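Side-chain contacts in F5/8 type C domain protein (Clostridium perfringens, PDB 7JRM), which probably binds carbohydrate through a calcium-bound carbohydrate-binding module, as part of an O-glycopeptidase that recognises and cleaves mucin glycoproteins: residues 177-182 against 186-191; 378-383 against 445-450; 293-298 against 324-329. All blocks are in the same frame, centred on the assembly; numbering follows the deposited sequence.

The contacts come in the order 1, 3, 2 along the chain and share no strand, helix or sheet. Contact 1 lies in the NPCBM/NEW2 module, where two beta layers pack near the calcium site. Contact 3 lies where a loop after helix 273-288 meets the short helix 322-326. Contact 2 is in the seven-stranded mixed sheet near the C-terminal end. The centres of contacts 1 and 2 are about 87 Å apart, and those of contacts 1 and 3 about 71 Å. Contacts 2 and 3 are closer, at about 30 Å between centres, but do not touch. The spacing reflects an elongated chain, with the carbohydrate-binding module and the C-terminal sheet on opposite sides of a helical middle.

Contact 1 (177-182 against 186-191); sequences ETDVMR and PKKRLV
Met-181 and Lys-188 carry much of the apolar contact, their side chains running alongside each other in opposite directions. Met-181 SD lies 3.9 Å from Lys-188 CD, so the sulfur rests on the aliphatic part of the lysine. The methionine then bends at its last torsion (chi3 90°), which brings the methyl onto the other backbone. There Met-181 CE is 3.2 Å from Pro-186 O, a close methyl-to-carbonyl approach.

Thr-178 extends the apolar surface. Its CB packs on Lys-188 CD at 3.9 Å. Its methyl CG2 meets Leu-190 CD2 at 3.7 Å, the two side chains crossing at about a right angle.

Polar groups act mostly within or beyond the segments. Thr-178 OG1 donates to Asp-179 O at 2.9 Å, in the carbonyl plane and on a lone pair. The same hydroxyl is bonded to the backbone N of Phe-166, which helps fix its rotation and leaves CG2 to face Leu-190. Asp-179 OD2 and Lys-188 NZ are 4.4 Å apart, too far for a salt bridge.

The contact joins strand 173-182, at the edge of the five-stranded sheet, to strand 188-193 of the other sheet. Lys-188 and Leu-190 bond through their backbones to strand 145-152. Arg-182 forms a salt bridge with Asp-208, a calcium ligand, so 177-182 also borders the metal site.

The two sheets of the beta sandwich therefore meet here through methyls, a thioether and a lysine chain. The opposite charges of Asp-179 and Lys-188 probably add only weak, longer-range attraction.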
loop_
_atom_site.group_PDB
_atom_site.type_symbol
_atom_site.label_atom_id
_atom_site.label_comp_id
_atom_site.label_asym_id
_atom_site.label_seq_id
_atom_site.Cartn_x
_atom_site.Cartn_y
_atom_site.Cartn_z
ATOM N N GLU A 177 10.217 -31.101 -25.645
ATOM C CA GLU A 177 10.354 -31.007 -27.091
ATOM C C GLU A 177 8.993 -30.694 -27.692
ATOM O O GLU A 177 7.950 -30.943 -27.082
ATOM C CB GLU A 177 10.924 -32.297 -27.691
ATOM C CG GLU A 177 9.932 -33.444 -27.759
ATOM C CD GLU A 177 10.553 -34.716 -28.303
ATOM O OE1 GLU A 177 11.659 -34.641 -28.876
ATOM O OE2 GLU A 177 9.934 -35.791 -28.154
ATOM N N THR A 178 9.021 -30.135 -28.898
ATOM C CA THR A 178 7.817 -29.840 -29.653
ATOM C C THR A 178 7.621 -30.893 -30.739
ATOM O O THR A 178 8.454 -31.780 -30.942
ATOM C CB THR A 178 7.889 -28.440 -30.268
ATOM O OG1 THR A 178 8.861 -28.429 -31.321
ATOM C CG2 THR A 178 8.273 -27.411 -29.218
ATOM N N ASP A 179 6.498 -30.795 -31.443
ATOM C CA ASP A 179 6.310 -31.568 -32.658
ATOM C C ASP A 179 7.110 -30.929 -33.790
ATOM O O ASP A 179 7.851 -29.961 -33.595
ATOM C CB ASP A 179 4.827 -31.657 -33.015
ATOM C CG ASP A 179 3.963 -32.050 -31.834
ATOM O OD1 ASP A 179 4.389 -32.918 -31.043
ATOM O OD2 ASP A 179 2.855 -31.490 -31.698
ATOM N N VAL A 180 6.964 -31.472 -34.996
ATOM C CA VAL A 180 7.570 -30.844 -36.163
ATOM C C VAL A 180 6.819 -29.552 -36.459
ATOM O O VAL A 180 5.614 -29.566 -36.738
ATOM C CB VAL A 180 7.557 -31.790 -37.370
ATOM C CG1 VAL A 180 7.782 -31.010 -38.657
ATOM C CG2 VAL A 180 8.617 -32.868 -37.204
ATOM N N MET A 181 7.525 -28.428 -36.384
ATOM C CA MET A 181 6.924 -27.115 -36.576
ATOM C C MET A 181 7.204 -26.632 -37.992
ATOM O O MET A 181 8.349 -26.675 -38.452
ATOM C CB MET A 181 7.467 -26.115 -35.554
ATOM C CG MET A 181 6.807 -26.222 -34.190
ATOM S SD MET A 181 7.322 -24.926 -33.054
ATOM C CE MET A 181 6.086 -23.677 -33.403
ATOM N N ARG A 182 6.160 -26.179 -38.674
ATOM C CA ARG A 182 6.250 -25.713 -40.045
ATOM C C ARG A 182 6.002 -24.206 -40.095
ATOM O O ARG A 182 5.897 -23.537 -39.062
ATOM C CB ARG A 182 5.271 -26.496 -40.922
ATOM C CG ARG A 182 5.243 -27.983 -40.600
ATOM C CD ARG A 182 4.571 -28.792 -41.694
ATOM N NE ARG A 182 4.910 -30.209 -41.601
ATOM C CZ ARG A 182 5.976 -30.762 -42.170
ATOM N NH1 ARG A 182 6.813 -30.018 -42.881
ATOM N NH2 ARG A 182 6.208 -32.060 -42.029
ATOM N N PRO A 186 1.616 -22.139 -35.375
ATOM C CA PRO A 186 1.727 -21.052 -34.396
ATOM C C PRO A 186 2.797 -21.346 -33.357
ATOM O O PRO A 186 3.118 -22.503 -33.074
ATOM C CB PRO A 186 0.331 -20.996 -33.764
ATOM C CG PRO A 186 -0.572 -21.630 -34.773
ATOM C CD PRO A 186 0.251 -22.688 -35.445
ATOM N N LYS A 187 3.349 -20.276 -32.788
ATOM C CA LYS A 187 4.460 -20.406 -31.855
ATOM C C LYS A 187 4.063 -21.246 -30.646
ATOM O O LYS A 187 2.926 -21.187 -30.170
ATOM C CB LYS A 187 4.938 -19.023 -31.407
ATOM C CG LYS A 187 3.917 -18.231 -30.602
ATOM C CD LYS A 187 4.471 -16.875 -30.189
ATOM C CE LYS A 187 3.630 -16.243 -29.089
ATOM N NZ LYS A 187 2.177 -16.243 -29.422
ATOM N N LYS A 188 5.010 -22.040 -30.159
ATOM C CA LYS A 188 4.801 -22.915 -29.016
ATOM C C LYS A 188 5.661 -22.459 -27.844
ATOM O O LYS A 188 6.749 -21.905 -28.029
ATOM C CB LYS A 188 5.128 -24.370 -29.367
ATOM C CG LYS A 188 4.103 -25.043 -30.267
ATOM C CD LYS A 188 4.561 -26.435 -30.677
ATOM C CE LYS A 188 3.648 -27.032 -31.736
ATOM N NZ LYS A 188 2.245 -27.164 -31.255
ATOM N N ARG A 189 5.163 -22.698 -26.636
ATOM C CA ARG A 189 5.851 -22.310 -25.413
ATOM C C ARG A 189 6.474 -23.532 -24.753
ATOM O O ARG A 189 5.875 -24.611 -24.728
ATOM C CB ARG A 189 4.890 -21.626 -24.438
ATOM C CG ARG A 189 5.572 -20.969 -23.249
ATOM C CD ARG A 189 4.579 -20.173 -22.416
ATOM N NE ARG A 189 5.233 -19.428 -21.344
ATOM C CZ ARG A 189 4.606 -18.954 -20.272
ATOM N NH1 ARG A 189 3.302 -19.143 -20.125
ATOM N NH2 ARG A 189 5.283 -18.287 -19.346
ATOM N N LEU A 190 7.683 -23.356 -24.222
ATOM C CA LEU A 190 8.395 -24.410 -23.509
ATOM C C LEU A 190 8.832 -23.870 -22.156
ATOM O O LEU A 190 9.590 -22.897 -22.090
ATOM C CB LEU A 190 9.605 -24.905 -24.306
ATOM C CG LEU A 190 9.326 -25.528 -25.676
ATOM C CD1 LEU A 190 10.628 -25.910 -26.367
ATOM C CD2 LEU A 190 8.410 -26.737 -25.547
ATOM N N VAL A 191 8.353 -24.497 -21.085
ATOM C CA VAL A 191 8.695 -24.122 -19.716
ATOM C C VAL A 191 9.333 -25.340 -19.066
ATOM O O VAL A 191 8.652 -26.345 -18.818
ATOM C CB VAL A 191 7.471 -23.645 -18.925
ATOM C CG1 VAL A 191 7.884 -23.192 -17.534
ATOM C CG2 VAL A 191 6.764 -22.520 -19.667
#

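Contact 2 (378-383 against 445-450); sequences QFIAAG and VLFEDE
The segments carrying Gln-378 and Phe-447 run in opposite directions, with the CA atoms of these two residues 9.4 Å apart, because strand 452-461 lies between their strands in the sheet. Contact is thus made by side chains reaching past the middle strand. Gln-378 and Ile-380 bond through their backbones to that strand, at Ser-453, Val-455 and Phe-457.

The Phe-447 ring makes the crossing past strand 452-461. Its first torsion (chi1 76°) sets CG between the backbone N and carbonyl carbon and carries the ring toward 378-383. Gln-378 CB comes to the ring edge, near its plane, 4.3 Å from Phe-447 CZ. Ile-380 CD1 approaches obliquely, 4.1 Å from Phe-447 CE1, and the two side chains cross at about a right angle. Phe-452 also meets the ring, with the planes at about 55°.

Gln-378 touches the phenylalanine with its methylene and turns its amide away. NE2 bonds to Met-353 O, and OE1 accepts from the backbone N of Val-358. Both ends of the amide are thus held by the chain just after strand 350-352, in a region whose sequence and short parallel strands suggest leucine-rich repeats.

All three touching residues are buried. The glutamine divides its roles: its carbon chain adds to the apolar core beside Phe-447, while its amide satisfies two backbone groups and pins the connection that follows strand 350-352 to strand 372-384.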
loop_
_atom_site.group_PDB
_atom_site.type_symbol
_atom_site.label_atom_id
_atom_site.label_comp_id
_atom_site.label_asym_id
_atom_site.label_seq_id
_atom_site.Cartn_x
_atom_site.Cartn_y
_atom_site.Cartn_z
ATOM N N GLN A 378 -16.063 36.757 24.330
ATOM C CA GLN A 378 -15.797 36.226 25.655
ATOM C C GLN A 378 -15.526 37.364 26.636
ATOM O O GLN A 378 -15.249 38.502 26.250
ATOM C CB GLN A 378 -14.603 35.271 25.626
ATOM C CG GLN A 378 -14.673 34.215 24.536
ATOM C CD GLN A 378 -15.667 33.118 24.853
ATOM O OE1 GLN A 378 -15.555 32.442 25.875
ATOM N NE2 GLN A 378 -16.647 32.935 23.976
ATOM N N PHE A 379 -15.618 37.044 27.924
ATOM C CA PHE A 379 -15.238 37.977 28.981
ATOM C C PHE A 379 -14.593 37.180 30.104
ATOM O O PHE A 379 -15.265 36.385 30.767
ATOM C CB PHE A 379 -16.433 38.771 29.502
ATOM C CG PHE A 379 -16.105 39.633 30.685
ATOM C CD1 PHE A 379 -15.319 40.763 30.535
ATOM C CD2 PHE A 379 -16.556 39.299 31.951
ATOM C CE1 PHE A 379 -15.004 41.554 31.622
ATOM C CE2 PHE A 379 -16.245 40.086 33.042
ATOM C CZ PHE A 379 -15.467 41.214 32.877
ATOM N N ILE A 380 -13.302 37.399 30.323
ATOM C CA ILE A 380 -12.533 36.672 31.324
ATOM C C ILE A 380 -12.130 37.675 32.396
ATOM O O ILE A 380 -11.206 38.474 32.203
ATOM C CB ILE A 380 -11.313 35.976 30.714
ATOM C CG1 ILE A 380 -11.718 35.196 29.461
ATOM C CG2 ILE A 380 -10.665 35.052 31.733
ATOM C CD1 ILE A 380 -11.265 35.838 28.165
ATOM N N ALA A 381 -12.825 37.643 33.530
ATOM C CA ALA A 381 -12.472 38.470 34.680
ATOM C C ALA A 381 -11.227 37.880 35.330
ATOM O O ALA A 381 -11.307 36.924 36.103
ATOM C CB ALA A 381 -13.632 38.542 35.665
ATOM N N ALA A 382 -10.067 38.450 35.013
ATOM C CA ALA A 382 -8.786 37.899 35.431
ATOM C C ALA A 382 -8.347 38.371 36.813
ATOM O O ALA A 382 -7.208 38.104 37.211
ATOM C CB ALA A 382 -7.710 38.238 34.398
ATOM N N GLY A 383 -9.210 39.065 37.546
ATOM C CA GLY A 383 -8.917 39.411 38.923
ATOM C C GLY A 383 -8.185 40.731 39.079
ATOM O O GLY A 383 -8.197 41.608 38.209
ATOM N N VAL A 445 -7.920 43.664 27.862
ATOM C CA VAL A 445 -7.061 42.940 26.933
ATOM C C VAL A 445 -7.944 42.494 25.774
ATOM O O VAL A 445 -8.602 41.452 25.840
ATOM C CB VAL A 445 -6.364 41.754 27.605
ATOM C CG1 VAL A 445 -5.482 41.016 26.606
ATOM C CG2 VAL A 445 -5.558 42.219 28.810
ATOM N N LEU A 446 -7.967 43.288 24.707
ATOM C CA LEU A 446 -8.775 42.965 23.541
ATOM C C LEU A 446 -8.076 41.910 22.694
ATOM O O LEU A 446 -6.867 41.985 22.457
ATOM C CB LEU A 446 -9.038 44.216 22.702
ATOM C CG LEU A 446 -9.726 45.436 23.329
ATOM C CD1 LEU A 446 -10.518 46.195 22.274
ATOM C CD2 LEU A 446 -10.626 45.054 24.493
ATOM N N PHE A 447 -8.843 40.923 22.235
ATOM C CA PHE A 447 -8.297 39.879 21.382
ATOM C C PHE A 447 -9.352 39.446 20.376
ATOM O O PHE A 447 -10.554 39.501 20.652
ATOM C CB PHE A 447 -7.796 38.679 22.201
ATOM C CG PHE A 447 -8.890 37.790 22.726
ATOM C CD1 PHE A 447 -9.484 38.052 23.950
ATOM C CD2 PHE A 447 -9.305 36.676 22.011
ATOM C CE1 PHE A 447 -10.481 37.233 24.443
ATOM C CE2 PHE A 447 -10.304 35.856 22.497
ATOM C CZ PHE A 447 -10.893 36.133 23.714
ATOM N N GLU A 448 -8.887 39.015 19.205
ATOM C CA GLU A 448 -9.776 38.548 18.153
ATOM C C GLU A 448 -9.036 37.545 17.279
ATOM O O GLU A 448 -7.821 37.637 17.089
ATOM C CB GLU A 448 -10.310 39.712 17.306
ATOM C CG GLU A 448 -9.281 40.347 16.382
ATOM C CD GLU A 448 -9.626 41.780 16.026
ATOM O OE1 GLU A 448 -10.654 41.995 15.350
ATOM O OE2 GLU A 448 -8.869 42.693 16.421
ATOM N N ASP A 449 -9.789 36.579 16.760
ATOM C CA ASP A 449 -9.258 35.553 15.871
ATOM C C ASP A 449 -10.432 34.960 15.101
ATOM O O ASP A 449 -11.574 35.408 15.233
ATOM C CB ASP A 449 -8.487 34.485 16.654
ATOM C CG ASP A 449 -7.507 33.715 15.786
ATOM O OD1 ASP A 449 -6.838 34.344 14.940
ATOM O OD2 ASP A 449 -7.406 32.481 15.952
ATOM N N GLU A 450 -10.141 33.944 14.288
ATOM C CA GLU A 450 -11.179 33.276 13.512
ATOM C C GLU A 450 -12.195 32.618 14.437
ATOM O O GLU A 450 -11.967 31.512 14.938
ATOM C CB GLU A 450 -10.563 32.241 12.567
ATOM C CG GLU A 450 -11.581 31.474 11.734
ATOM C CD GLU A 450 -12.627 32.378 11.111
ATOM O OE1 GLU A 450 -13.767 32.410 11.621
ATOM O OE2 GLU A 450 -12.311 33.055 10.110
#

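Contact 3 (293-298 against 324-329); sequences VDLNAV and DMYSLT
Leu-295 and Tyr-326 meet with their side chains crossing at about a right angle. Leu-295 CD2 approaches the ring obliquely, near the CD2-CE2 bond. It is 3.7 Å from Tyr-326 CD2 and 3.9 Å from Tyr-326 CE2. The ring's second torsion (chi2 5°) brings the CA-CB bond almost into the ring plane, so CD1 lies on the same side as CA, and CD2, on the other side, is the atom Leu-295 meets.

Val-293 comes from the opposite direction to the tyrosine and meets its far end. Val-293 CG1 is 4.1 Å from Tyr-326 OH. Leucine and valine thus touch different parts of one side chain. Lys-346 adds a cation-pi interaction with the ring.

The leucine sits in a turn. Residues Asp-294 to Ala-297 form a type I beta turn, with Ala-297 N bonded to Asp-294 O at 3.2 Å. Asp-294 OD1 also accepts from Asn-296 N at 3.2 Å, making an Asx turn. This donor stands well above the carboxylate plane. The Leu-295 backbone is tied to Gly-323 and its O to Thr-321 OG1, so the turn is held beside the start of helix 322-326.

On the tyrosine side, Asp-324 O takes two donors from one residue. Ser-327 N is 3.1 Å from Asp-324 O, and Ser-327 OG is 3.0 Å from the same oxygen. Asp-324 OD2 makes a salt bridge to Lys-316.

Val-293 also bonds through its backbone to Asn-248, between helices 232-242 and 251-270. The loop therefore joins the helical middle of the chain to the region of helix 322-326. At this surface, the side chains supply van der Waals contact. The polar ties come from the backbone of the turn, with the Asp-294 carboxylate and the Thr-321 hydroxyl as side-chain partners.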
loop_
_atom_site.group_PDB
_atom_site.type_symbol
_atom_site.label_atom_id
_atom_site.label_comp_id
_atom_site.label_asym_id
_atom_site.label_seq_id
_atom_site.Cartn_x
_atom_site.Cartn_y
_atom_site.Cartn_z
ATOM N N VAL A 293 -9.805 1.176 25.102
ATOM C CA VAL A 293 -10.374 2.314 25.815
ATOM C C VAL A 293 -11.277 1.808 26.931
ATOM O O VAL A 293 -11.652 0.631 26.963
ATOM C CB VAL A 293 -11.152 3.252 24.872
ATOM C CG1 VAL A 293 -10.300 3.653 23.683
ATOM C CG2 VAL A 293 -12.436 2.593 24.407
ATOM N N ASP A 294 -11.635 2.697 27.853
ATOM C CA ASP A 294 -12.593 2.398 28.915
ATOM C C ASP A 294 -13.688 3.455 28.831
ATOM O O ASP A 294 -13.526 4.565 29.344
ATOM C CB ASP A 294 -11.923 2.386 30.285
ATOM C CG ASP A 294 -12.886 2.028 31.408
ATOM O OD1 ASP A 294 -14.000 1.543 31.123
ATOM O OD2 ASP A 294 -12.523 2.240 32.583
ATOM N N LEU A 295 -14.800 3.108 28.183
ATOM C CA LEU A 295 -15.912 4.040 28.037
ATOM C C LEU A 295 -16.613 4.343 29.354
ATOM O O LEU A 295 -17.516 5.187 29.371
ATOM C CB LEU A 295 -16.922 3.493 27.027
ATOM C CG LEU A 295 -16.413 3.256 25.604
ATOM C CD1 LEU A 295 -17.561 2.871 24.683
ATOM C CD2 LEU A 295 -15.688 4.484 25.075
ATOM N N ASN A 296 -16.219 3.695 30.451
ATOM C CA ASN A 296 -16.815 3.929 31.758
ATOM C C ASN A 296 -15.945 4.780 32.674
ATOM O O ASN A 296 -16.423 5.204 33.731
ATOM C CB ASN A 296 -17.114 2.594 32.451
ATOM C CG ASN A 296 -18.070 1.728 31.658
ATOM O OD1 ASN A 296 -17.806 0.550 31.418
ATOM N ND2 ASN A 296 -19.190 2.308 31.246
ATOM N N ALA A 297 -14.694 5.040 32.300
ATOM C CA ALA A 297 -13.802 5.819 33.151
ATOM C C ALA A 297 -14.278 7.263 33.254
ATOM O O ALA A 297 -14.714 7.864 32.268
ATOM C CB ALA A 297 -12.376 5.773 32.605
ATOM N N VAL A 298 -14.187 7.821 34.456
ATOM C CA VAL A 298 -14.649 9.183 34.704
ATOM C C VAL A 298 -13.624 10.171 34.165
ATOM O O VAL A 298 -12.410 9.978 34.307
ATOM C CB VAL A 298 -14.909 9.401 36.207
ATOM C CG1 VAL A 298 -13.688 9.013 37.029
ATOM C CG2 VAL A 298 -15.311 10.844 36.482
ATOM N N ASP A 324 -19.433 8.922 27.366
ATOM C CA ASP A 324 -20.216 10.146 27.245
ATOM C C ASP A 324 -19.503 11.160 26.360
ATOM O O ASP A 324 -20.122 11.777 25.487
ATOM C CB ASP A 324 -20.483 10.745 28.626
ATOM C CG ASP A 324 -21.546 9.989 29.396
ATOM O OD1 ASP A 324 -22.524 9.530 28.770
ATOM O OD2 ASP A 324 -21.404 9.860 30.629
ATOM N N MET A 325 -18.193 11.334 26.565
ATOM C CA MET A 325 -17.439 12.310 25.783
ATOM C C MET A 325 -17.394 11.927 24.309
ATOM O O MET A 325 -17.489 12.794 23.433
ATOM C CB MET A 325 -16.024 12.453 26.344
ATOM C CG MET A 325 -15.970 13.016 27.754
ATOM S SD MET A 325 -16.604 14.702 27.859
ATOM C CE MET A 325 -15.549 15.539 26.684
ATOM N N TYR A 326 -17.255 10.631 24.015
ATOM C CA TYR A 326 -17.222 10.177 22.629
ATOM C C TYR A 326 -18.540 10.421 21.906
ATOM O O TYR A 326 -18.564 10.416 20.670
ATOM C CB TYR A 326 -16.876 8.687 22.568
ATOM C CG TYR A 326 -15.401 8.379 22.707
ATOM C CD1 TYR A 326 -14.481 9.384 22.977
ATOM C CD2 TYR A 326 -14.928 7.079 22.568
ATOM C CE1 TYR A 326 -13.133 9.104 23.104
ATOM C CE2 TYR A 326 -13.582 6.789 22.694
ATOM C CZ TYR A 326 -12.688 7.806 22.961
ATOM O OH TYR A 326 -11.346 7.527 23.089
ATOM N N SER A 327 -19.628 10.635 22.642
ATOM C CA SER A 327 -20.948 10.788 22.046
ATOM C C SER A 327 -21.292 12.231 21.688
ATOM O O SER A 327 -22.321 12.458 21.043
ATOM C CB SER A 327 -22.015 10.227 22.989
ATOM O OG SER A 327 -22.549 11.242 23.817
ATOM N N LEU A 328 -20.471 13.204 22.083
ATOM C CA LEU A 328 -20.734 14.595 21.727
ATOM C C LEU A 328 -20.406 14.838 20.261
ATOM O O LEU A 328 -19.250 14.716 19.841
ATOM C CB LEU A 328 -19.931 15.557 22.601
ATOM C CG LEU A 328 -20.325 15.847 24.055
ATOM C CD1 LEU A 328 -21.831 16.029 24.199
ATOM C CD2 LEU A 328 -19.797 14.807 25.029
ATOM N N THR A 329 -21.429 15.184 19.481
ATOM C CA THR A 329 -21.232 15.740 18.150
ATOM C C THR A 329 -21.476 17.239 18.111
ATOM O O THR A 329 -20.912 17.927 17.254
ATOM C CB THR A 329 -22.154 15.054 17.135
ATOM O OG1 THR A 329 -23.523 15.314 17.472
ATOM C CG2 THR A 329 -21.910 13.552 17.121
#